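Local coordinates for glycoside hydrolase family protein (PDB 6Q2F), which is an alpha-L-rhamnosidase, a glycoside hydrolase that probably removes terminal alpha-L-rhamnose units from its glycoside substrates, at residues L261-Q266 against G369-H374; S273-V278 against P315-F320; A986-A991 against R1033-T1038; W1048-R1053 against P1135-E1140. One frame throughout, in Å; residues are numbered along the deposited sequence.

Contact 1: residues L261-Q266 against G369-H374; sequences LRLDYQ and GQFELH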
# COMPACT_ATOMS: atom_id res chain seq x y z
N LEU A 261 -21.15 -31.21 11.12
CA LEU A 261 -20.50 -32.51 11.24
C LEU A 261 -20.63 -32.90 12.70
O LEU A 261 -19.94 -32.35 13.56
CB LEU A 261 -19.04 -32.44 10.80
CG LEU A 261 -18.36 -33.67 10.19
CD1 LEU A 261 -16.91 -33.34 9.82
CD2 LEU A 261 -18.42 -34.89 11.11
N ARG A 262 -21.55 -33.82 12.98
CA ARG A 262 -21.76 -34.32 14.33
C ARG A 262 -20.79 -35.46 14.58
O ARG A 262 -20.67 -36.38 13.76
CB ARG A 262 -23.20 -34.79 14.54
N LEU A 263 -20.08 -35.39 15.69
CA LEU A 263 -19.24 -36.49 16.15
C LEU A 263 -19.88 -37.02 17.43
O LEU A 263 -19.72 -36.44 18.50
CB LEU A 263 -17.80 -36.04 16.39
CG LEU A 263 -17.00 -35.44 15.24
CD1 LEU A 263 -15.62 -35.06 15.75
CD2 LEU A 263 -16.89 -36.40 14.08
N ASP A 264 -20.61 -38.12 17.31
CA ASP A 264 -21.26 -38.75 18.45
C ASP A 264 -20.42 -39.91 18.95
O ASP A 264 -19.97 -40.75 18.16
CB ASP A 264 -22.67 -39.21 18.08
CG ASP A 264 -23.63 -38.05 17.89
OD1 ASP A 264 -23.29 -36.93 18.31
OD2 ASP A 264 -24.72 -38.25 17.30
N TYR A 265 -20.17 -39.93 20.24
CA TYR A 265 -19.40 -40.94 20.93
C TYR A 265 -20.35 -41.77 21.82
O TYR A 265 -21.50 -41.42 22.01
CB TYR A 265 -18.36 -40.28 21.83
CG TYR A 265 -17.18 -39.69 21.11
CD1 TYR A 265 -17.23 -38.42 20.61
CD2 TYR A 265 -16.02 -40.41 20.93
CE1 TYR A 265 -16.16 -37.88 19.95
CE2 TYR A 265 -14.95 -39.87 20.26
CZ TYR A 265 -15.03 -38.60 19.78
OH TYR A 265 -13.98 -38.05 19.12
N GLN A 266 -19.85 -42.87 22.35
CA GLN A 266 -20.64 -43.73 23.22
C GLN A 266 -20.37 -43.51 24.70
O GLN A 266 -20.79 -44.27 25.54
CB GLN A 266 -20.41 -45.19 22.86
CG GLN A 266 -21.11 -45.56 21.58
CD GLN A 266 -20.38 -46.62 20.82
OE1 GLN A 266 -19.59 -47.37 21.38
NE2 GLN A 266 -20.63 -46.70 19.52
N GLY A 369 -11.80 -31.83 5.27
CA GLY A 369 -10.64 -32.69 5.15
C GLY A 369 -10.11 -33.22 6.48
O GLY A 369 -9.68 -34.37 6.56
N GLN A 370 -10.12 -32.38 7.51
CA GLN A 370 -9.65 -32.77 8.83
C GLN A 370 -10.58 -32.21 9.89
O GLN A 370 -11.00 -31.05 9.81
CB GLN A 370 -8.22 -32.27 9.08
CG GLN A 370 -7.65 -32.68 10.43
CD GLN A 370 -6.30 -32.04 10.71
OE1 GLN A 370 -5.96 -31.02 10.13
NE2 GLN A 370 -5.51 -32.65 11.59
N PHE A 371 -10.88 -33.04 10.89
CA PHE A 371 -11.63 -32.59 12.06
C PHE A 371 -11.19 -33.48 13.21
O PHE A 371 -11.67 -34.61 13.34
CB PHE A 371 -13.13 -32.66 11.83
CG PHE A 371 -13.95 -32.13 12.98
CD1 PHE A 371 -13.39 -31.28 13.92
CD2 PHE A 371 -15.28 -32.48 13.12
CE1 PHE A 371 -14.14 -30.79 14.98
CE2 PHE A 371 -16.03 -31.99 14.17
CZ PHE A 371 -15.46 -31.15 15.10
N GLU A 372 -10.27 -32.97 14.03
CA GLU A 372 -9.57 -33.77 15.03
C GLU A 372 -9.76 -33.15 16.40
O GLU A 372 -9.49 -31.96 16.59
CB GLU A 372 -8.08 -33.86 14.68
CG GLU A 372 -7.27 -34.82 15.53
CD GLU A 372 -5.93 -35.15 14.89
OE1 GLU A 372 -5.83 -35.03 13.64
OE2 GLU A 372 -5.00 -35.55 15.62
N LEU A 373 -10.22 -33.96 17.35
CA LEU A 373 -10.35 -33.53 18.74
C LEU A 373 -9.16 -34.06 19.54
O LEU A 373 -8.70 -35.18 19.32
CB LEU A 373 -11.66 -34.03 19.35
CG LEU A 373 -12.93 -33.70 18.56
CD1 LEU A 373 -14.17 -34.18 19.29
CD2 LEU A 373 -13.03 -32.22 18.27
N HIS A 374 -8.67 -33.25 20.48
CA HIS A 374 -7.49 -33.57 21.26
C HIS A 374 -7.82 -33.59 22.75
O HIS A 374 -8.51 -32.69 23.25
CB HIS A 374 -6.37 -32.55 21.00
CG HIS A 374 -5.89 -32.53 19.59
ND1 HIS A 374 -4.96 -33.42 19.11
CD2 HIS A 374 -6.19 -31.71 18.55
CE1 HIS A 374 -4.71 -33.17 17.84
NE2 HIS A 374 -5.45 -32.13 17.48

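Contact 2: residues S273-V278 against P315-F320; sequences SATVFV and PTTISF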
# COMPACT_ATOMS: atom_id res chain seq x y z
N SER A 273 -8.79 -29.41 22.80
CA SER A 273 -8.44 -28.70 21.58
C SER A 273 -8.97 -29.41 20.35
O SER A 273 -9.19 -30.62 20.35
CB SER A 273 -6.92 -28.54 21.48
OG SER A 273 -6.41 -27.81 22.58
N ALA A 274 -9.16 -28.63 19.29
CA ALA A 274 -9.62 -29.17 18.04
C ALA A 274 -8.92 -28.58 16.84
O ALA A 274 -8.64 -27.42 16.81
CB ALA A 274 -11.09 -28.90 17.92
N THR A 275 -8.68 -29.39 15.83
CA THR A 275 -8.09 -28.92 14.59
C THR A 275 -9.06 -29.21 13.44
O THR A 275 -9.59 -30.33 13.35
CB THR A 275 -6.73 -29.58 14.32
OG1 THR A 275 -5.86 -29.32 15.43
CG2 THR A 275 -6.11 -29.02 13.06
N VAL A 276 -9.28 -28.22 12.58
CA VAL A 276 -10.19 -28.35 11.45
C VAL A 276 -9.48 -27.88 10.19
O VAL A 276 -8.72 -26.91 10.22
CB VAL A 276 -11.49 -27.55 11.68
CG1 VAL A 276 -12.35 -27.55 10.45
CG2 VAL A 276 -12.25 -28.13 12.85
N PHE A 277 -9.73 -28.57 9.07
CA PHE A 277 -9.38 -28.02 7.77
C PHE A 277 -10.46 -28.34 6.75
O PHE A 277 -10.88 -29.50 6.61
CB PHE A 277 -8.03 -28.54 7.26
CG PHE A 277 -7.62 -27.93 5.95
CD1 PHE A 277 -7.40 -26.56 5.84
CD2 PHE A 277 -7.48 -28.71 4.81
CE1 PHE A 277 -7.03 -25.99 4.63
CE2 PHE A 277 -7.12 -28.16 3.60
CZ PHE A 277 -6.89 -26.79 3.50
N VAL A 278 -10.91 -27.30 6.06
CA VAL A 278 -11.85 -27.37 4.95
C VAL A 278 -11.08 -26.96 3.70
O VAL A 278 -10.70 -25.79 3.56
CB VAL A 278 -13.06 -26.46 5.18
CG1 VAL A 278 -14.00 -26.50 3.97
CG2 VAL A 278 -13.78 -26.86 6.46
N PRO A 315 -4.85 -25.34 8.12
CA PRO A 315 -5.73 -25.80 9.21
C PRO A 315 -5.86 -24.74 10.30
O PRO A 315 -5.07 -23.81 10.40
CB PRO A 315 -5.03 -27.06 9.73
CG PRO A 315 -4.21 -27.53 8.58
CD PRO A 315 -3.77 -26.31 7.86
N THR A 316 -6.90 -24.90 11.13
CA THR A 316 -7.14 -24.03 12.27
C THR A 316 -7.21 -24.88 13.52
O THR A 316 -8.02 -25.81 13.61
CB THR A 316 -8.44 -23.24 12.10
OG1 THR A 316 -8.34 -22.36 10.98
CG2 THR A 316 -8.72 -22.41 13.35
N THR A 317 -6.35 -24.57 14.49
CA THR A 317 -6.35 -25.25 15.78
C THR A 317 -6.81 -24.27 16.85
O THR A 317 -6.35 -23.12 16.87
CB THR A 317 -4.96 -25.78 16.10
OG1 THR A 317 -4.58 -26.72 15.08
CG2 THR A 317 -4.95 -26.47 17.45
N ILE A 318 -7.73 -24.70 17.70
CA ILE A 318 -8.19 -23.92 18.83
C ILE A 318 -8.06 -24.79 20.06
O ILE A 318 -8.17 -26.02 19.97
CB ILE A 318 -9.64 -23.42 18.68
CG1 ILE A 318 -10.58 -24.60 18.45
CG2 ILE A 318 -9.75 -22.37 17.56
CD1 ILE A 318 -12.05 -24.24 18.58
N SER A 319 -7.83 -24.16 21.21
CA SER A 319 -7.75 -24.86 22.48
C SER A 319 -8.62 -24.12 23.49
O SER A 319 -8.85 -22.92 23.37
CB SER A 319 -6.30 -24.94 22.98
OG SER A 319 -6.22 -25.74 24.14
N PHE A 320 -9.07 -24.85 24.51
CA PHE A 320 -10.06 -24.30 25.42
C PHE A 320 -10.02 -25.05 26.74
O PHE A 320 -9.36 -26.09 26.87
CB PHE A 320 -11.46 -24.36 24.81
CG PHE A 320 -11.67 -25.55 23.93
CD1 PHE A 320 -11.99 -26.78 24.47
CD2 PHE A 320 -11.53 -25.44 22.55
CE1 PHE A 320 -12.18 -27.88 23.66
CE2 PHE A 320 -11.71 -26.54 21.74
CZ PHE A 320 -12.04 -27.76 22.29

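Contact 3: residues A986-A991 against R1033-T1038; sequences ATLDGA and RNFRVT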
# COMPACT_ATOMS: atom_id res chain seq x y z
N ALA A 986 -19.32 41.15 -21.02
CA ALA A 986 -20.05 40.65 -22.17
C ALA A 986 -20.20 39.14 -22.02
O ALA A 986 -19.43 38.49 -21.31
CB ALA A 986 -19.35 40.98 -23.49
N THR A 987 -21.23 38.61 -22.67
CA THR A 987 -21.38 37.18 -22.86
C THR A 987 -21.10 36.88 -24.32
O THR A 987 -21.72 37.48 -25.21
CB THR A 987 -22.79 36.71 -22.47
OG1 THR A 987 -22.96 36.81 -21.06
CG2 THR A 987 -23.00 35.26 -22.92
N LEU A 988 -20.18 35.98 -24.60
CA LEU A 988 -19.90 35.65 -25.97
C LEU A 988 -20.88 34.61 -26.45
O LEU A 988 -20.55 33.47 -26.60
CB LEU A 988 -18.49 35.16 -26.13
CG LEU A 988 -17.45 36.14 -25.65
CD1 LEU A 988 -16.10 35.75 -26.15
CD2 LEU A 988 -17.76 37.54 -26.10
N ASP A 989 -22.10 35.05 -26.67
CA ASP A 989 -23.19 34.24 -27.16
C ASP A 989 -23.10 34.41 -28.66
O ASP A 989 -22.10 34.89 -29.15
CB ASP A 989 -24.52 34.75 -26.65
CG ASP A 989 -24.73 36.22 -26.92
OD1 ASP A 989 -23.87 36.84 -27.52
OD2 ASP A 989 -25.75 36.75 -26.52
N GLY A 990 -24.13 34.02 -29.40
CA GLY A 990 -24.06 34.15 -30.83
C GLY A 990 -23.43 32.95 -31.47
O GLY A 990 -23.35 31.90 -30.88
N ALA A 991 -23.01 33.13 -32.71
CA ALA A 991 -22.50 32.04 -33.54
C ALA A 991 -21.04 31.71 -33.26
O ALA A 991 -20.22 32.60 -33.04
CB ALA A 991 -22.67 32.38 -35.02
N ARG A 1033 -14.18 32.27 -33.24
CA ARG A 1033 -15.05 33.43 -33.08
C ARG A 1033 -14.17 34.66 -32.95
O ARG A 1033 -12.99 34.56 -32.59
CB ARG A 1033 -15.92 33.26 -31.83
CG ARG A 1033 -17.11 34.18 -31.70
CD ARG A 1033 -17.60 34.13 -30.26
NE ARG A 1033 -18.87 34.81 -30.06
CZ ARG A 1033 -19.03 36.13 -30.11
NH1 ARG A 1033 -18.00 36.90 -30.39
NH2 ARG A 1033 -20.22 36.67 -29.90
N ASN A 1034 -14.76 35.82 -33.25
CA ASN A 1034 -14.20 37.13 -32.92
C ASN A 1034 -14.99 37.76 -31.78
O ASN A 1034 -16.12 37.37 -31.49
CB ASN A 1034 -14.22 38.07 -34.13
CG ASN A 1034 -13.29 37.62 -35.22
OD1 ASN A 1034 -12.15 37.24 -34.95
ND2 ASN A 1034 -13.77 37.62 -36.45
N PHE A 1035 -14.37 38.76 -31.14
CA PHE A 1035 -15.03 39.49 -30.08
C PHE A 1035 -14.34 40.83 -29.89
O PHE A 1035 -13.15 40.98 -30.15
CB PHE A 1035 -15.05 38.68 -28.77
CG PHE A 1035 -13.71 38.50 -28.11
CD1 PHE A 1035 -12.82 37.54 -28.55
CD2 PHE A 1035 -13.36 39.27 -27.01
CE1 PHE A 1035 -11.59 37.35 -27.92
CE2 PHE A 1035 -12.13 39.08 -26.37
CZ PHE A 1035 -11.25 38.13 -26.83
N ARG A 1036 -15.12 41.82 -29.45
CA ARG A 1036 -14.65 43.20 -29.33
C ARG A 1036 -14.25 43.50 -27.89
O ARG A 1036 -14.90 43.05 -26.94
CB ARG A 1036 -15.71 44.21 -29.80
CG ARG A 1036 -15.49 45.65 -29.29
CD ARG A 1036 -16.00 46.78 -30.22
NE ARG A 1036 -17.17 47.49 -29.72
CZ ARG A 1036 -17.22 48.78 -29.39
NH1 ARG A 1036 -16.16 49.58 -29.48
NH2 ARG A 1036 -18.35 49.30 -28.97
N VAL A 1037 -13.18 44.27 -27.74
CA VAL A 1037 -12.66 44.70 -26.45
C VAL A 1037 -12.56 46.22 -26.49
O VAL A 1037 -12.00 46.78 -27.45
CB VAL A 1037 -11.29 44.06 -26.15
CG1 VAL A 1037 -10.66 44.66 -24.91
CG2 VAL A 1037 -11.43 42.55 -26.00
N THR A 1038 -13.13 46.88 -25.49
CA THR A 1038 -13.04 48.34 -25.41
C THR A 1038 -12.41 48.77 -24.10
O THR A 1038 -13.02 49.52 -23.34
CB THR A 1038 -14.42 48.99 -25.52
OG1 THR A 1038 -15.08 48.83 -24.26
CG2 THR A 1038 -15.25 48.32 -26.59

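Contact 4: residues W1048-R1053 against P1135-E1140; sequences WLDLGR and PVRLIE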
# COMPACT_ATOMS: atom_id res chain seq x y z
N TRP A 1048 -10.78 38.64 -17.50
CA TRP A 1048 -10.85 37.18 -17.44
C TRP A 1048 -11.85 36.67 -18.46
O TRP A 1048 -12.89 37.30 -18.71
CB TRP A 1048 -11.24 36.70 -16.04
CG TRP A 1048 -10.21 37.05 -15.00
CD1 TRP A 1048 -10.11 38.24 -14.32
CD2 TRP A 1048 -9.13 36.23 -14.53
NE1 TRP A 1048 -9.04 38.19 -13.45
CE2 TRP A 1048 -8.42 36.98 -13.56
CE3 TRP A 1048 -8.69 34.94 -14.84
CZ2 TRP A 1048 -7.30 36.47 -12.90
CZ3 TRP A 1048 -7.57 34.43 -14.16
CH2 TRP A 1048 -6.89 35.20 -13.21
N LEU A 1049 -11.52 35.54 -19.07
CA LEU A 1049 -12.42 34.78 -19.92
C LEU A 1049 -12.93 33.60 -19.11
O LEU A 1049 -12.15 32.72 -18.73
CB LEU A 1049 -11.71 34.30 -21.18
CG LEU A 1049 -12.56 33.50 -22.17
CD1 LEU A 1049 -13.49 34.42 -22.93
CD2 LEU A 1049 -11.67 32.75 -23.14
N ASP A 1050 -14.23 33.57 -18.84
CA ASP A 1050 -14.83 32.46 -18.12
C ASP A 1050 -15.60 31.61 -19.13
O ASP A 1050 -16.49 32.12 -19.81
CB ASP A 1050 -15.76 32.95 -17.01
CG ASP A 1050 -16.16 31.83 -16.07
OD1 ASP A 1050 -16.78 30.86 -16.55
OD2 ASP A 1050 -15.84 31.91 -14.87
N LEU A 1051 -15.25 30.33 -19.22
CA LEU A 1051 -15.82 29.45 -20.23
C LEU A 1051 -17.10 28.76 -19.79
O LEU A 1051 -17.72 28.07 -20.60
CB LEU A 1051 -14.82 28.37 -20.64
CG LEU A 1051 -13.51 28.84 -21.24
CD1 LEU A 1051 -12.69 27.63 -21.61
CD2 LEU A 1051 -13.76 29.72 -22.46
N GLY A 1052 -17.51 28.90 -18.53
CA GLY A 1052 -18.68 28.16 -18.07
C GLY A 1052 -18.40 26.67 -18.04
O GLY A 1052 -17.31 26.23 -17.67
N ARG A 1053 -19.39 25.88 -18.43
CA ARG A 1053 -19.22 24.44 -18.46
C ARG A 1053 -18.38 24.05 -19.67
O ARG A 1053 -18.62 24.54 -20.78
CB ARG A 1053 -20.57 23.74 -18.50
CG ARG A 1053 -21.39 23.88 -17.21
CD ARG A 1053 -22.63 23.00 -17.28
NE ARG A 1053 -23.83 23.72 -16.88
CZ ARG A 1053 -24.55 23.46 -15.79
NH1 ARG A 1053 -24.21 22.45 -14.98
NH2 ARG A 1053 -25.62 24.19 -15.51
N PRO A 1135 -22.08 29.29 -20.33
CA PRO A 1135 -21.84 30.43 -21.21
C PRO A 1135 -20.41 30.97 -21.10
O PRO A 1135 -19.75 30.80 -20.06
CB PRO A 1135 -22.86 31.47 -20.72
CG PRO A 1135 -22.97 31.18 -19.26
CD PRO A 1135 -22.78 29.68 -19.10
N VAL A 1136 -19.92 31.58 -22.18
CA VAL A 1136 -18.59 32.16 -22.23
C VAL A 1136 -18.72 33.65 -21.94
O VAL A 1136 -19.44 34.36 -22.65
CB VAL A 1136 -17.92 31.92 -23.59
CG1 VAL A 1136 -16.51 32.50 -23.59
CG2 VAL A 1136 -17.90 30.41 -23.94
N ARG A 1137 -18.03 34.11 -20.90
CA ARG A 1137 -18.20 35.48 -20.42
C ARG A 1137 -16.85 36.17 -20.28
O ARG A 1137 -15.85 35.55 -19.91
CB ARG A 1137 -18.93 35.51 -19.09
CG ARG A 1137 -20.28 34.86 -19.12
CD ARG A 1137 -20.95 35.03 -17.79
NE ARG A 1137 -20.10 34.55 -16.72
CZ ARG A 1137 -20.34 34.73 -15.43
NH1 ARG A 1137 -21.42 35.39 -15.05
NH2 ARG A 1137 -19.50 34.24 -14.53
N LEU A 1138 -16.84 37.46 -20.59
CA LEU A 1138 -15.72 38.34 -20.28
C LEU A 1138 -16.02 39.03 -18.96
O LEU A 1138 -17.13 39.54 -18.76
CB LEU A 1138 -15.51 39.38 -21.38
CG LEU A 1138 -14.64 39.02 -22.59
CD1 LEU A 1138 -14.87 37.60 -23.01
CD2 LEU A 1138 -14.96 39.95 -23.74
N ILE A 1139 -15.03 39.04 -18.07
CA ILE A 1139 -15.21 39.53 -16.71
C ILE A 1139 -14.05 40.45 -16.34
O ILE A 1139 -12.88 40.05 -16.44
CB ILE A 1139 -15.31 38.36 -15.71
CG1 ILE A 1139 -16.53 37.48 -16.01
CG2 ILE A 1139 -15.39 38.90 -14.29
CD1 ILE A 1139 -16.53 36.20 -15.16
N GLU A 1140 -14.37 41.64 -15.86
CA GLU A 1140 -13.37 42.58 -15.43
C GLU A 1140 -13.29 42.70 -13.92
O GLU A 1140 -14.27 42.55 -13.24
CB GLU A 1140 -13.67 43.96 -16.01
CG GLU A 1140 -13.26 44.13 -17.45
CD GLU A 1140 -13.39 45.54 -18.00
OE1 GLU A 1140 -14.32 45.76 -18.82
OE2 GLU A 1140 -12.59 46.41 -17.62
O HOH W 1 -19.03 31.78 -17.74

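Contact 1: residues L261-Q266 against G369-H374
This is a face-to-face packing of two antiparallel sheets, the core of a beta sandwich: strand 260-265 belongs to a six-stranded sheet and strand 366-374 to a four-stranded one. The short axes approach to 10.3 Å at an angle of 38°, a spacing set by side chains rather than backbone, and no hydrogen bond joins the segments. Phe371 makes the largest single contribution to the interface. Its CG lies anti to the backbone N (chi1 -176°), which sends the ring across the gap toward the other sheet. Leu263 comes to meet it tip to tip and lays CD1 over one ring face, 3.5 Å from Phe371 CE2. Leu263 CG stands close behind, 3.7 Å from the same atom, Phe371 CE2. Leu261 slides past the ring in the opposite direction, bringing CD1 to 3.8 Å from Phe371 CD2. Two residues further on, Leu373 CD1 sits 3.9 Å from Leu263 CD1, and Tyr265 passes alongside with OH 3.9 Å from Leu373 CD1. An alanine at Phe371 would remove the ring and would probably leave Leu261 and Leu263 without their main partner across the sandwich. On the outer side of strand 370-374, Gln370 NE2 donates to Glu372 OE1 from above the carboxylate plane. Around the core, Phe371 also touches Leu330 and Leu373 touches Phe328, both on strand 327-331, which pairs with 260-265. Strand 268-277 lies beside 366-374 in the other sheet and adds Val276 and Ala274, while Gly369 and Gln370 together face Phe277 as a classic beta bulge.

Contact 2: residues S273-V278 against P315-F320
Four backbone hydrogen bonds zip strand 273-277 to strand 316-320 in antiparallel register. Ala274 and Ile318 exchange two of them, with Ala274 N 2.9 Å from Ile318 O and Ile318 N 3.0 Å from Ala274 O. Val276 and Thr316 repeat the pattern, both bonds being 2.9 Å from N to O, Val276 N to Thr316 O and Thr316 N to Val276 O. The N-H groups are well aimed, at 159° to 166°. The alternate, non-hydrogen-bonded pairs lie closer in backbone, and Thr275 CA and Thr317 CA each point a hydrogen at a carbonyl of the opposite strand. On the face of Thr275 and Thr317 the two hydroxyls meet as the side chains cross obliquely: both OG1 atoms stand anti to the carbonyl carbon, and Thr275 OG1 donates to Thr317 OG1 over 2.9 Å. Ser273 and Ser319 continue this polar face. Ala274, Val276, Thr316 and Ile318 point to the other face, where Ile318 CG1 takes the crowded position between backbone N and carbonyl carbon. At the end of the pair, Phe277 CD1 lies 3.6 Å from Pro315 N. In the second shell, Thr317 OG1 is hydrogen-bonded to Glu383. Leu294 of the six-stranded sheet covers Ala274, Ile318 and Phe320. The pair is thus the outer seam of the four-stranded sheet of a beta sandwich, mostly apolar toward the core, with Thr316 the exception, its OG1 bonded to Glu310 O, and hydroxyl-lined on the other face. Because Thr317 OG1 accepts from Thr275 while bonded to Glu383, the carboxylate of Glu383 is likely to polarise this hydroxyl chain and hold both threonines in fixed rotation.

Contact 3: residues A986-A991 against R1033-T1038
The guanidinium of Arg1033 has the CB of Leu988 on one face, 3.9 Å above its plane and offset toward the rim, and the backbone carbonyl of Asp989 at its edge. Arg1033 NH2 donates to Asp989 O over 2.7 Å, straight at 167°, with the oxygen lying only 5° out of the guanidinium plane; NE adds a weak bond to the same oxygen, 3.4 Å from Arg1033 NE to Asp989 O. The carbonyl is therefore gripped from two N-H groups, one firmly and one loosely. An extended chain delivers the group, with CG anti to the backbone N (chi1 -165°), and its CG runs 3.7 Å from Ala991 O. The cation also makes a cation-pi contact with Trp992. Asp989 OD1 stays 4.4 Å from Arg1033 NH2, too far for a salt bridge. These residues join the two sheets of the C-terminal beta sandwich, whose sequence family is galactose-binding domain-like: 983-987 lies at the margin of the four-stranded sheet and 1028-1037 runs within the six-stranded one. Leu988 is the centre of an inverse gamma turn, in which Asp989 N makes a weak bond to Thr987 O. Gly990 follows with a positive phi, where a CB would jam against the preceding carbonyl. A leucine at Arg1033 would remove both N-H groups and the cation, and would probably leave the turn at Asp989 less firmly held. Further in, Leu988 crosses Phe1035 obliquely, its CD2 4.0 Å from Phe1035 CB. Leu1138 and Leu1090 touch both side chains, while Ile1079 and Val1083 also border the Phe1035 ring.

Contact 4: residues W1048-R1053 against P1135-E1140
Packing is tightest where Leu1049 and Leu1138 meet, on the inward face of this antiparallel strand pair: Leu1049 CD1 lies 3.5 Å from Leu1138 CD1, closer than usual for two methyls, and 3.6 Å from Val1136 CG1. Leu1049 CG stands anti to the backbone N, and the side chain crosses both partners obliquely, while Leu1051 lies beside Val1136 and points the same way. Four strong backbone bonds fix the register. Trp1048 N to Ile1139 O is 2.7 Å and almost perfectly straight at 178°; Asp1050 and Arg1137 form the second hydrogen-bonded pair, two residues further along, also joined by two bonds. On the opposite, looser face Trp1048 and Arg1137 are partly exposed, though Asp1050 and Ile1139 are buried. There Asp1050 CB touches Ile1139 CD1 at 3.8 Å, but the charged ends stay apart, Asp1050 OD2 being 4.4 Å from Arg1137 NH2. A water bridges the two strands, 2.7 Å from Asp1050 OD1 and 2.6 Å from Pro1135 O, with a weak bond from Arg1137 NE. At the end of the pair Asp1050 OD1 accepts from Gly1052 N over 2.9 Å, an Asx turn. Gly1052 has a positive phi, and a CB there would clash with the carbonyl O of Pro1135, a residue preceded by a cis peptide bond. Strand 1076-1078 continues the sheet beyond 1048-1050, and strand 983-987 beyond 1137-1140. Asp1050 OD2 also has a long, weak ion pair with Arg1076, while OD1 accepts from Gly1052 N and water; the nearby arginines are likely to favour the ionised form.

The four contacts fall into two pairs at opposite sides of the chain's centre. Contacts 1 and 2 lie 11 Å apart between centres, contacts 3 and 4 lie 10 Å apart, and centres of different pairs are about 70 to 86 Å apart. Contact 2 is nested in the loop closed by contact 1, and strands 268-277 and 366-374 are neighbours in one sheet. Contact 3 closes before contact 4 opens, and strands 983-987 and 1131-1140 adjoin. Each pair samples a sandwich of a six- and a four-stranded sheet with the same strand orders, consistent with two similar galactose-binding-like modules, one early and one at the C-terminal end.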